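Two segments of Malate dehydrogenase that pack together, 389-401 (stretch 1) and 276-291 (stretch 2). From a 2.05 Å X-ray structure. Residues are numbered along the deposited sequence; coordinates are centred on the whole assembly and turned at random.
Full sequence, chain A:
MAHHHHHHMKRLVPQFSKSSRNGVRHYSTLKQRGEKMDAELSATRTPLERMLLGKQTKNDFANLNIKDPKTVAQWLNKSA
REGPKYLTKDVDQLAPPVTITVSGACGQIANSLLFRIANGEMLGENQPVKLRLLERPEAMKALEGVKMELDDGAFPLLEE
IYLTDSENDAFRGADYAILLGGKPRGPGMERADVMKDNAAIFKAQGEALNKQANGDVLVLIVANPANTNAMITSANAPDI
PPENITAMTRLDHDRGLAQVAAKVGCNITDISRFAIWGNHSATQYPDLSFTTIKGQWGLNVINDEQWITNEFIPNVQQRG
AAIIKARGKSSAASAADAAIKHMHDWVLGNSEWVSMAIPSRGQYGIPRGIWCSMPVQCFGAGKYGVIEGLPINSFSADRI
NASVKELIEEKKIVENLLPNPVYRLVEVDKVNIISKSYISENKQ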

# COMPACT_ATOMS: atom_id res chain seq x y z
N GLY A 389 17.04 18.90 -26.42
CA GLY A 389 18.25 18.61 -27.18
C GLY A 389 18.41 17.18 -27.64
O GLY A 389 19.48 16.85 -28.17
N LEU A 390 17.42 16.34 -27.47
CA LEU A 390 17.60 14.94 -27.80
C LEU A 390 17.53 14.75 -29.31
O LEU A 390 16.58 15.22 -29.94
CB LEU A 390 16.56 14.08 -27.10
CG LEU A 390 16.56 14.15 -25.57
CD1 LEU A 390 15.40 13.35 -25.02
CD2 LEU A 390 17.88 13.64 -25.02
N PRO A 391 18.53 14.11 -29.93
CA PRO A 391 18.43 13.78 -31.36
C PRO A 391 17.48 12.60 -31.56
O PRO A 391 17.67 11.53 -30.97
CB PRO A 391 19.87 13.41 -31.73
CG PRO A 391 20.46 12.89 -30.47
CD PRO A 391 19.77 13.61 -29.32
N ILE A 392 16.46 12.81 -32.38
CA ILE A 392 15.42 11.81 -32.60
C ILE A 392 15.72 11.08 -33.90
O ILE A 392 15.64 11.68 -34.98
CB ILE A 392 14.03 12.46 -32.65
CG1 ILE A 392 13.75 13.25 -31.37
CG2 ILE A 392 12.96 11.40 -32.81
CD1 ILE A 392 13.90 12.44 -30.10
N ASN A 393 16.05 9.79 -33.83
CA ASN A 393 16.30 9.05 -35.05
C ASN A 393 15.00 8.63 -35.73
O ASN A 393 13.90 8.79 -35.21
CB ASN A 393 17.16 7.82 -34.80
CG ASN A 393 16.58 6.87 -33.77
OD1 ASN A 393 15.39 6.50 -33.81
ND2 ASN A 393 17.45 6.40 -32.89
N SER A 394 15.17 8.04 -36.91
CA SER A 394 14.03 7.72 -37.78
C SER A 394 13.18 6.61 -37.19
O SER A 394 11.95 6.61 -37.37
CB SER A 394 14.55 7.33 -39.16
OG SER A 394 13.59 6.54 -39.84
N PHE A 395 13.79 5.64 -36.51
CA PHE A 395 12.98 4.63 -35.85
C PHE A 395 12.15 5.24 -34.74
O PHE A 395 10.96 4.94 -34.61
CB PHE A 395 13.85 3.52 -35.28
CG PHE A 395 13.08 2.52 -34.48
CD1 PHE A 395 12.15 1.69 -35.11
CD2 PHE A 395 13.24 2.41 -33.11
CE1 PHE A 395 11.41 0.76 -34.40
CE2 PHE A 395 12.51 1.48 -32.39
CZ PHE A 395 11.59 0.66 -33.03
N SER A 396 12.76 6.12 -33.95
CA SER A 396 12.01 6.81 -32.91
C SER A 396 10.94 7.71 -33.51
O SER A 396 9.81 7.77 -33.00
CB SER A 396 12.95 7.61 -32.01
OG SER A 396 13.78 6.77 -31.25
N ALA A 397 11.28 8.48 -34.55
CA ALA A 397 10.30 9.41 -35.11
C ALA A 397 9.08 8.66 -35.63
O ALA A 397 7.95 9.12 -35.45
CB ALA A 397 10.93 10.24 -36.23
N ASP A 398 9.30 7.52 -36.28
CA ASP A 398 8.19 6.71 -36.78
C ASP A 398 7.26 6.30 -35.65
O ASP A 398 6.03 6.36 -35.77
CB ASP A 398 8.71 5.46 -37.47
CG ASP A 398 9.34 5.74 -38.82
OD1 ASP A 398 9.29 6.89 -39.33
OD2 ASP A 398 9.91 4.77 -39.36
N ARG A 399 7.84 5.81 -34.55
CA ARG A 399 7.02 5.28 -33.47
C ARG A 399 6.23 6.40 -32.80
O ARG A 399 5.01 6.29 -32.62
CB ARG A 399 7.90 4.53 -32.47
CG ARG A 399 8.47 3.22 -32.98
CD ARG A 399 7.34 2.34 -33.49
NE ARG A 399 7.78 0.99 -33.84
CZ ARG A 399 7.77 -0.04 -33.00
NH1 ARG A 399 7.34 0.12 -31.75
NH2 ARG A 399 8.17 -1.23 -33.42
N ILE A 400 6.92 7.49 -32.45
CA ILE A 400 6.26 8.66 -31.88
C ILE A 400 5.12 9.12 -32.79
O ILE A 400 4.01 9.40 -32.32
CB ILE A 400 7.28 9.79 -31.64
CG1 ILE A 400 8.32 9.39 -30.60
CG2 ILE A 400 6.58 11.03 -31.16
CD1 ILE A 400 9.43 10.40 -30.50
N ASN A 401 5.36 9.17 -34.11
CA ASN A 401 4.32 9.62 -35.03
C ASN A 401 3.10 8.71 -34.98
O ASN A 401 1.97 9.18 -35.14
CB ASN A 401 4.87 9.70 -36.47
CG ASN A 401 5.38 11.09 -36.82
OD1 ASN A 401 4.76 12.10 -36.49
ND2 ASN A 401 6.56 11.14 -37.45
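Stretch 2, residues 276-291: IWGNHSATQYPDLSFT

Three aromatic side chains of stretch 2 each take one aliphatic group of stretch 1 over a face, while a small polar cluster around Ser396 and bridging waters tie the same surface together. Stretch 2 enters as a strand, 276-277, loops through a type I turn from Ser281 to Gln284, and returns as strand 285-287; the two strands pair through Trp277 N to Tyr285 O and Tyr285 N to Trp277 O, both 2.9 Å. A second type I turn, Leu288 to Thr291, follows. The helix of stretch 1, from 394 onward, runs roughly antiparallel to strand 285-287, with a signed crossing angle of -149° and a closest axial approach of 8.8 Å.

The register follows from that direction: Arg399 lies nearest Tyr285 (CA to CA 5.9 Å), Ser396 nearest Asp287 (CA to CA 7.4 Å), and Leu390, in the loop before the helix, nearest Phe290 (CA to CA 8.4 Å). Near the other end, Gly278 comes within 6.1 Å of Ile400, CA to CA; its backbone angles by themselves call for glycine.

Tyr285, with chi1 t, points toward the helix and has the largest covered area of the contact. Arg399 CB sits over one face of its ring, 3.8 Å from the centroid, and the rest of the arginine leads away, so its aliphatic base packs while NH1 reaches a water 2.6 Å off that also donates to Gln284 O. Ile400 CD1 lies over the six-membered ring of Trp277, 3.9 Å from its centroid, and Ile400 CG1 is 3.9 Å from Tyr285 CD2. In the loop, Leu390 CD2 stands almost on the normal of the Phe290 ring, 4.0 Å from the centroid, whereas Pro391 O meets the edge of that ring, 3.4 Å from Phe290 CZ. Ile392 CD1 fills in between, 4.1 Å from Trp277 CZ2 and 4.3 Å from Phe290 CZ.

The polar centre is compact. Tyr285 OH and Ser396 OG share a 3.0 Å hydrogen bond at the tyrosine's edge, while Arg399 CB lies over one face of the same ring. Asn393 OD1 caps the helix by accepting from Ser396 N at 2.7 Å. Asp287 organises its own side: OD2 takes Trp277 NE1 at 2.8 Å, and OD1 takes Ser289 N at 2.8 Å and Ser289 OG at 2.5 Å. A water joins Asp287 OD2 (2.6 Å) to Ser396 OG (2.9 Å), and another bridges Thr283 O (2.7 Å) and Arg399 O (2.9 Å). The pattern is economical: one aliphatic group over a face of each of three rings, and one serine hydroxyl at the tyrosine's edge.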

# COMPACT_ATOMS: atom_id res chain seq x y z
N ILE A 276 8.93 7.13 -21.85
CA ILE A 276 7.79 6.70 -22.65
C ILE A 276 7.28 7.90 -23.44
O ILE A 276 7.05 8.97 -22.86
CB ILE A 276 6.69 6.13 -21.73
CG1 ILE A 276 7.26 5.00 -20.85
CG2 ILE A 276 5.47 5.69 -22.50
CD1 ILE A 276 7.67 3.75 -21.61
N TRP A 277 7.13 7.76 -24.76
CA TRP A 277 6.54 8.81 -25.60
C TRP A 277 5.12 8.43 -25.99
O TRP A 277 4.82 7.26 -26.25
CB TRP A 277 7.34 9.04 -26.88
CG TRP A 277 8.77 9.47 -26.74
CD1 TRP A 277 9.85 8.66 -26.50
CD2 TRP A 277 9.30 10.79 -26.90
NE1 TRP A 277 11.00 9.40 -26.44
CE2 TRP A 277 10.69 10.72 -26.70
CE3 TRP A 277 8.73 12.04 -27.17
CZ2 TRP A 277 11.52 11.83 -26.76
CZ3 TRP A 277 9.54 13.14 -27.23
CH2 TRP A 277 10.93 13.03 -27.02
N GLY A 278 4.25 9.43 -26.10
CA GLY A 278 2.97 9.22 -26.75
C GLY A 278 1.76 8.98 -25.85
O GLY A 278 1.64 9.59 -24.78
N ASN A 279 0.87 8.11 -26.29
CA ASN A 279 -0.40 7.83 -25.64
C ASN A 279 -0.21 6.75 -24.57
O ASN A 279 0.57 5.80 -24.75
CB ASN A 279 -1.39 7.37 -26.70
CG ASN A 279 -2.82 7.49 -26.27
OD1 ASN A 279 -3.10 8.03 -25.22
ND2 ASN A 279 -3.74 6.99 -27.10
N HIS A 280 -0.97 6.85 -23.48
CA HIS A 280 -1.02 5.75 -22.50
C HIS A 280 -1.86 4.63 -23.12
O HIS A 280 -3.05 4.46 -22.83
CB HIS A 280 -1.58 6.23 -21.17
CG HIS A 280 -1.77 5.15 -20.15
ND1 HIS A 280 -0.75 4.31 -19.75
CD2 HIS A 280 -2.86 4.76 -19.45
CE1 HIS A 280 -1.21 3.46 -18.85
NE2 HIS A 280 -2.49 3.71 -18.65
N SER A 281 -1.23 3.86 -24.01
CA SER A 281 -1.95 2.86 -24.78
C SER A 281 -0.93 1.95 -25.45
O SER A 281 0.28 2.13 -25.28
CB SER A 281 -2.86 3.50 -25.83
OG SER A 281 -2.06 3.92 -26.92
N ALA A 282 -1.43 1.01 -26.24
CA ALA A 282 -0.52 0.09 -26.92
C ALA A 282 0.30 0.76 -28.02
O ALA A 282 1.23 0.12 -28.52
CB ALA A 282 -1.31 -1.08 -27.51
N THR A 283 -0.00 2.00 -28.41
CA THR A 283 0.84 2.70 -29.38
C THR A 283 1.97 3.47 -28.72
O THR A 283 2.74 4.14 -29.42
CB THR A 283 0.02 3.68 -30.22
OG1 THR A 283 -0.28 4.85 -29.44
CG2 THR A 283 -1.27 3.03 -30.72
N GLN A 284 2.09 3.39 -27.41
CA GLN A 284 3.16 4.09 -26.72
C GLN A 284 4.51 3.68 -27.30
O GLN A 284 4.67 2.59 -27.86
CB GLN A 284 3.13 3.77 -25.23
CG GLN A 284 3.52 2.34 -24.95
CD GLN A 284 3.36 1.98 -23.50
OE1 GLN A 284 4.29 2.13 -22.71
NE2 GLN A 284 2.20 1.43 -23.14
N TYR A 285 5.47 4.57 -27.18
CA TYR A 285 6.82 4.24 -27.62
C TYR A 285 7.75 4.24 -26.43
O TYR A 285 8.18 5.31 -25.98
CB TYR A 285 7.31 5.21 -28.70
CG TYR A 285 8.75 4.96 -29.06
CD1 TYR A 285 9.22 3.67 -29.29
CD2 TYR A 285 9.65 6.01 -29.12
CE1 TYR A 285 10.54 3.44 -29.59
CE2 TYR A 285 10.97 5.78 -29.43
CZ TYR A 285 11.41 4.50 -29.66
OH TYR A 285 12.72 4.30 -29.98
N PRO A 286 8.07 3.08 -25.87
CA PRO A 286 9.12 3.01 -24.84
C PRO A 286 10.48 3.21 -25.49
O PRO A 286 10.88 2.43 -26.36
CB PRO A 286 8.96 1.59 -24.27
CG PRO A 286 7.68 1.03 -24.88
CD PRO A 286 7.52 1.75 -26.18
N ASP A 287 11.20 4.24 -25.07
CA ASP A 287 12.34 4.73 -25.82
C ASP A 287 13.62 4.42 -25.05
O ASP A 287 13.86 4.99 -23.98
CB ASP A 287 12.20 6.24 -26.08
CG ASP A 287 13.28 6.79 -27.00
OD1 ASP A 287 14.11 6.01 -27.52
OD2 ASP A 287 13.28 8.02 -27.23
N LEU A 288 14.42 3.50 -25.59
CA LEU A 288 15.73 3.15 -25.05
C LEU A 288 16.86 3.90 -25.74
O LEU A 288 18.03 3.64 -25.43
CB LEU A 288 15.99 1.64 -25.18
CG LEU A 288 15.24 0.73 -24.20
CD1 LEU A 288 15.45 -0.75 -24.46
CD2 LEU A 288 15.61 1.09 -22.78
N SER A 289 16.55 4.85 -26.64
CA SER A 289 17.60 5.43 -27.48
C SER A 289 18.71 6.07 -26.66
O SER A 289 19.85 6.12 -27.12
CB SER A 289 17.03 6.47 -28.45
OG SER A 289 15.96 5.97 -29.23
N PHE A 290 18.40 6.60 -25.47
CA PHE A 290 19.39 7.33 -24.68
C PHE A 290 19.77 6.62 -23.39
O PHE A 290 20.52 7.18 -22.58
CB PHE A 290 18.86 8.73 -24.38
CG PHE A 290 18.22 9.39 -25.57
CD1 PHE A 290 18.99 9.95 -26.58
CD2 PHE A 290 16.84 9.44 -25.70
CE1 PHE A 290 18.40 10.55 -27.68
CE2 PHE A 290 16.24 10.04 -26.80
CZ PHE A 290 17.02 10.60 -27.79
N THR A 291 19.25 5.42 -23.16
CA THR A 291 19.36 4.79 -21.86
C THR A 291 20.79 4.37 -21.56
O THR A 291 21.52 3.91 -22.45
CB THR A 291 18.41 3.60 -21.79
OG1 THR A 291 17.09 4.06 -22.14
CG2 THR A 291 18.36 3.01 -20.37
O HOH W 1 4.36 3.65 -31.54
O HOH W 2 6.28 1.95 -30.26
O HOH W 3 14.55 8.76 -29.32